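Local atomic coordinates of De novo protein based on the inhibitor Amoebiasin-1 (Entamoeba histolytica, PDB entry 5SWK), a protein that probably inhibits cysteine proteases, as a designed variant of the chagasin-family inhibitor amoebiasin-1, whose natural form blocks several of the amoeba's own enzymes. Residues Y35-D40 with G65-K70. Residues are numbered along the deposited sequence; the frame is centred on the assembly and turned at random.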
ATOM      1  N   TYR D  35       2.487  12.268  -8.701  1.00 22.17           N
ATOM      2  CA  TYR D  35       2.185  12.536  -7.287  1.00 24.34           C
ATOM      3  C   TYR D  35       0.972  13.443  -7.149  1.00 26.16           C
ATOM      4  O   TYR D  35       0.700  14.262  -8.026  1.00 26.03           O
ATOM      5  CB  TYR D  35       3.387  13.175  -6.580  1.00 23.67           C
ATOM      6  CG  TYR D  35       4.496  12.206  -6.252  1.00 25.20           C
ATOM      7  CD1 TYR D  35       5.436  11.843  -7.210  1.00 25.76           C
ATOM      8  CD2 TYR D  35       4.609  11.652  -4.976  1.00 29.20           C
ATOM      9  CE1 TYR D  35       6.460  10.948  -6.910  1.00 25.10           C
ATOM     10  CE2 TYR D  35       5.637  10.755  -4.665  1.00 24.07           C
ATOM     11  CZ  TYR D  35       6.554  10.414  -5.642  1.00 27.64           C
ATOM     12  OH  TYR D  35       7.573   9.536  -5.363  1.00 30.81           O
ATOM     13  N   SER D  36       0.242  13.294  -6.050  1.00 23.81           N
ATOM     14  CA  SER D  36      -0.824  14.222  -5.711  1.00 25.53           C
ATOM     15  C   SER D  36      -0.995  14.296  -4.192  1.00 27.60           C
ATOM     16  O   SER D  36      -0.574  13.392  -3.471  1.00 25.24           O
ATOM     17  CB  SER D  36      -2.140  13.803  -6.371  1.00 27.58           C
ATOM     18  OG  SER D  36      -2.580  12.557  -5.864  1.00 28.06           O
ATOM     19  N   TRP D  37      -1.605  15.375  -3.712  1.00 26.09           N
ATOM     20  CA  TRP D  37      -1.965  15.473  -2.304  1.00 25.36           C
ATOM     21  C   TRP D  37      -3.271  14.732  -2.054  1.00 28.70           C
ATOM     22  O   TRP D  37      -4.269  14.973  -2.732  1.00 30.48           O
ATOM     23  CB  TRP D  37      -2.089  16.938  -1.873  1.00 25.36           C
ATOM     24  CG  TRP D  37      -0.766  17.604  -1.650  1.00 24.43           C
ATOM     25  CD1 TRP D  37      -0.144  18.490  -2.473  1.00 26.09           C
ATOM     26  CD2 TRP D  37       0.096  17.428  -0.518  1.00 26.11           C
ATOM     27  NE1 TRP D  37       1.061  18.878  -1.924  1.00 28.09           N
ATOM     28  CE2 TRP D  37       1.229  18.239  -0.724  1.00 25.18           C
ATOM     29  CE3 TRP D  37       0.021  16.657   0.648  1.00 24.47           C
ATOM     30  CZ2 TRP D  37       2.280  18.310   0.197  1.00 27.69           C
ATOM     31  CZ3 TRP D  37       1.067  16.724   1.563  1.00 29.26           C
ATOM     32  CH2 TRP D  37       2.183  17.543   1.328  1.00 26.07           C
ATOM     33  N   VAL D  38      -3.258  13.828  -1.082  1.00 26.51           N
ATOM     34  CA  VAL D  38      -4.430  13.027  -0.759  1.00 28.31           C
ATOM     35  C   VAL D  38      -4.608  12.995   0.754  1.00 29.79           C
ATOM     36  O   VAL D  38      -3.636  13.139   1.495  1.00 31.28           O
ATOM     37  CB  VAL D  38      -4.305  11.589  -1.333  1.00 31.91           C
ATOM     38  CG1 VAL D  38      -3.179  10.835  -0.665  1.00 33.65           C
ATOM     39  CG2 VAL D  38      -5.600  10.823  -1.183  1.00 34.75           C
ATOM     40  N   VAL D  39      -5.849  12.840   1.213  1.00 31.15           N
ATOM     41  CA  VAL D  39      -6.126  12.767   2.641  1.00 32.38           C
ATOM     42  C   VAL D  39      -5.763  11.393   3.178  1.00 35.14           C
ATOM     43  O   VAL D  39      -6.391  10.398   2.820  1.00 36.16           O
ATOM     44  CB  VAL D  39      -7.604  13.048   2.958  1.00 32.07           C
ATOM     45  CG1 VAL D  39      -7.851  12.921   4.452  1.00 33.06           C
ATOM     46  CG2 VAL D  39      -8.011  14.438   2.459  1.00 32.98           C
ATOM     47  N   ASP D  40      -4.747  11.335   4.026  1.00 33.38           N
ATOM     48  CA  ASP D  40      -4.318  10.056   4.591  1.00 36.67           C
ATOM     49  C   ASP D  40      -5.230   9.650   5.740  1.00 38.73           C
ATOM     50  O   ASP D  40      -5.637   8.495   5.839  1.00 42.63           O
ATOM     51  CB  ASP D  40      -2.867  10.130   5.054  1.00 34.19           C
ATOM     52  CG  ASP D  40      -2.355   8.800   5.571  1.00 42.56           C
ATOM     53  OD1 ASP D  40      -2.036   8.715   6.772  1.00 38.35           O
ATOM     54  OD2 ASP D  40      -2.289   7.836   4.780  1.00 43.79           O
ATOM     55  N   GLY D  65       0.710  23.259  -9.960  1.00 32.49           N
ATOM     56  CA  GLY D  65      -0.400  24.046  -9.481  1.00 33.61           C
ATOM     57  C   GLY D  65      -0.554  23.870  -7.993  1.00 30.01           C
ATOM     58  O   GLY D  65       0.412  23.590  -7.290  1.00 31.12           O
ATOM     59  N   LYS D  66      -1.775  24.040  -7.511  1.00 28.43           N
ATOM     60  CA  LYS D  66      -2.023  23.994  -6.086  1.00 30.55           C
ATOM     61  C   LYS D  66      -3.205  23.108  -5.760  1.00 27.95           C
ATOM     62  O   LYS D  66      -4.217  23.121  -6.448  1.00 27.46           O
ATOM     63  CB  LYS D  66      -2.245  25.411  -5.542  1.00 29.44           C
ATOM     64  CG  LYS D  66      -1.035  26.301  -5.749  1.00 35.76           C
ATOM     65  CD  LYS D  66      -1.096  27.590  -4.967  1.00 42.10           C
ATOM     66  CE  LYS D  66       0.163  28.404  -5.229  1.00 40.43           C
ATOM     67  NZ  LYS D  66       0.454  28.472  -6.694  1.00 40.80           N
ATOM     68  N   TYR D  67      -3.059  22.327  -4.701  1.00 24.02           N
ATOM     69  CA  TYR D  67      -4.167  21.546  -4.189  1.00 23.99           C
ATOM     70  C   TYR D  67      -4.883  22.366  -3.141  1.00 22.84           C
ATOM     71  O   TYR D  67      -4.261  22.920  -2.235  1.00 28.34           O
ATOM     72  CB  TYR D  67      -3.674  20.207  -3.622  1.00 25.13           C
ATOM     73  CG  TYR D  67      -3.334  19.238  -4.725  1.00 25.46           C
ATOM     74  CD1 TYR D  67      -4.258  18.294  -5.159  1.00 25.37           C
ATOM     75  CD2 TYR D  67      -2.103  19.295  -5.361  1.00 23.58           C
ATOM     76  CE1 TYR D  67      -3.953  17.417  -6.186  1.00 25.73           C
ATOM     77  CE2 TYR D  67      -1.791  18.432  -6.386  1.00 28.41           C
ATOM     78  CZ  TYR D  67      -2.716  17.492  -6.794  1.00 27.62           C
ATOM     79  OH  TYR D  67      -2.391  16.631  -7.814  1.00 29.28           O
ATOM     80  N   HIS D  68      -6.192  22.477  -3.304  1.00 26.36           N
ATOM     81  CA  HIS D  68      -7.040  23.157  -2.352  1.00 26.27           C
ATOM     82  C   HIS D  68      -7.764  22.107  -1.543  1.00 27.56           C
ATOM     83  O   HIS D  68      -8.597  21.368  -2.071  1.00 29.14           O
ATOM     84  CB  HIS D  68      -8.039  24.079  -3.056  1.00 26.17           C
ATOM     85  CG  HIS D  68      -7.410  25.263  -3.725  1.00 29.53           C
ATOM     86  ND1 HIS D  68      -7.829  26.558  -3.497  1.00 29.85           N
ATOM     87  CD2 HIS D  68      -6.406  25.348  -4.630  1.00 30.85           C
ATOM     88  CE1 HIS D  68      -7.108  27.387  -4.230  1.00 34.55           C
ATOM     89  NE2 HIS D  68      -6.235  26.680  -4.925  1.00 30.57           N
ATOM     90  N   ILE D  69      -7.428  22.012  -0.264  1.00 27.17           N
ATOM     91  CA  ILE D  69      -8.123  21.082   0.602  1.00 28.97           C
ATOM     92  C   ILE D  69      -9.027  21.873   1.534  1.00 28.85           C
ATOM     93  O   ILE D  69      -8.571  22.533   2.461  1.00 30.12           O
ATOM     94  CB  ILE D  69      -7.160  20.199   1.406  1.00 29.41           C
ATOM     95  CG1 ILE D  69      -6.199  19.455   0.466  1.00 27.51           C
ATOM     96  CG2 ILE D  69      -7.948  19.190   2.237  1.00 30.85           C
ATOM     97  CD1 ILE D  69      -4.874  20.154   0.224  1.00 27.04           C
ATOM     98  N   LYS D  70     -10.321  21.810   1.258  1.00 27.53           N
ATOM     99  CA  LYS D  70     -11.307  22.535   2.034  1.00 28.64           C
ATOM    100  C   LYS D  70     -11.802  21.650   3.164  1.00 31.60           C
ATOM    101  O   LYS D  70     -12.356  20.585   2.914  1.00 31.11           O
ATOM    102  CB  LYS D  70     -12.469  22.977   1.132  1.00 29.59           C
ATOM    103  CG  LYS D  70     -13.599  23.689   1.859  1.00 33.17           C
TER
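The backbone N of Trp37 sits over the centre of the Tyr67 ring, 3.8 Å above its plane. Its N-H, held in the planar Ser36-Trp37 peptide, points into the ring face, and this buried nitrogen has no conventional acceptor anywhere in the model. Trp37 CB lies over the same ring as a CH-pi contact, 4.2 Å from the centroid. The indole then turns an edge to the phenol: Trp37 CD1 reaches Tyr67 CD2 at 3.6 Å, in an offset edge-to-face pair with planes at 69°. Tyr67 gets there with CG beside its own backbone N (chi1 -76°), which carries the ring across from strand 65-73 to strand 36-43. Tyr67 OH packs 3.2 Å from Ser36 CB.

The two strands belong to different sheets of the immunoglobulin-like fold, so side chains rather than backbone ladders join them. Trp37 NE1 hydrogen-bonds to His28 O, which should limit rotation of the indole, while Phe103 of the second subunit packs against it. Tyr67 also meets Tyr51 and Pro31, the latter in the probable BC loop, which ends at Tyr35. With no hydrogen bond across, aromatic and pi contacts bridge the sheets, and the ring is the likeliest compensation for the buried amide.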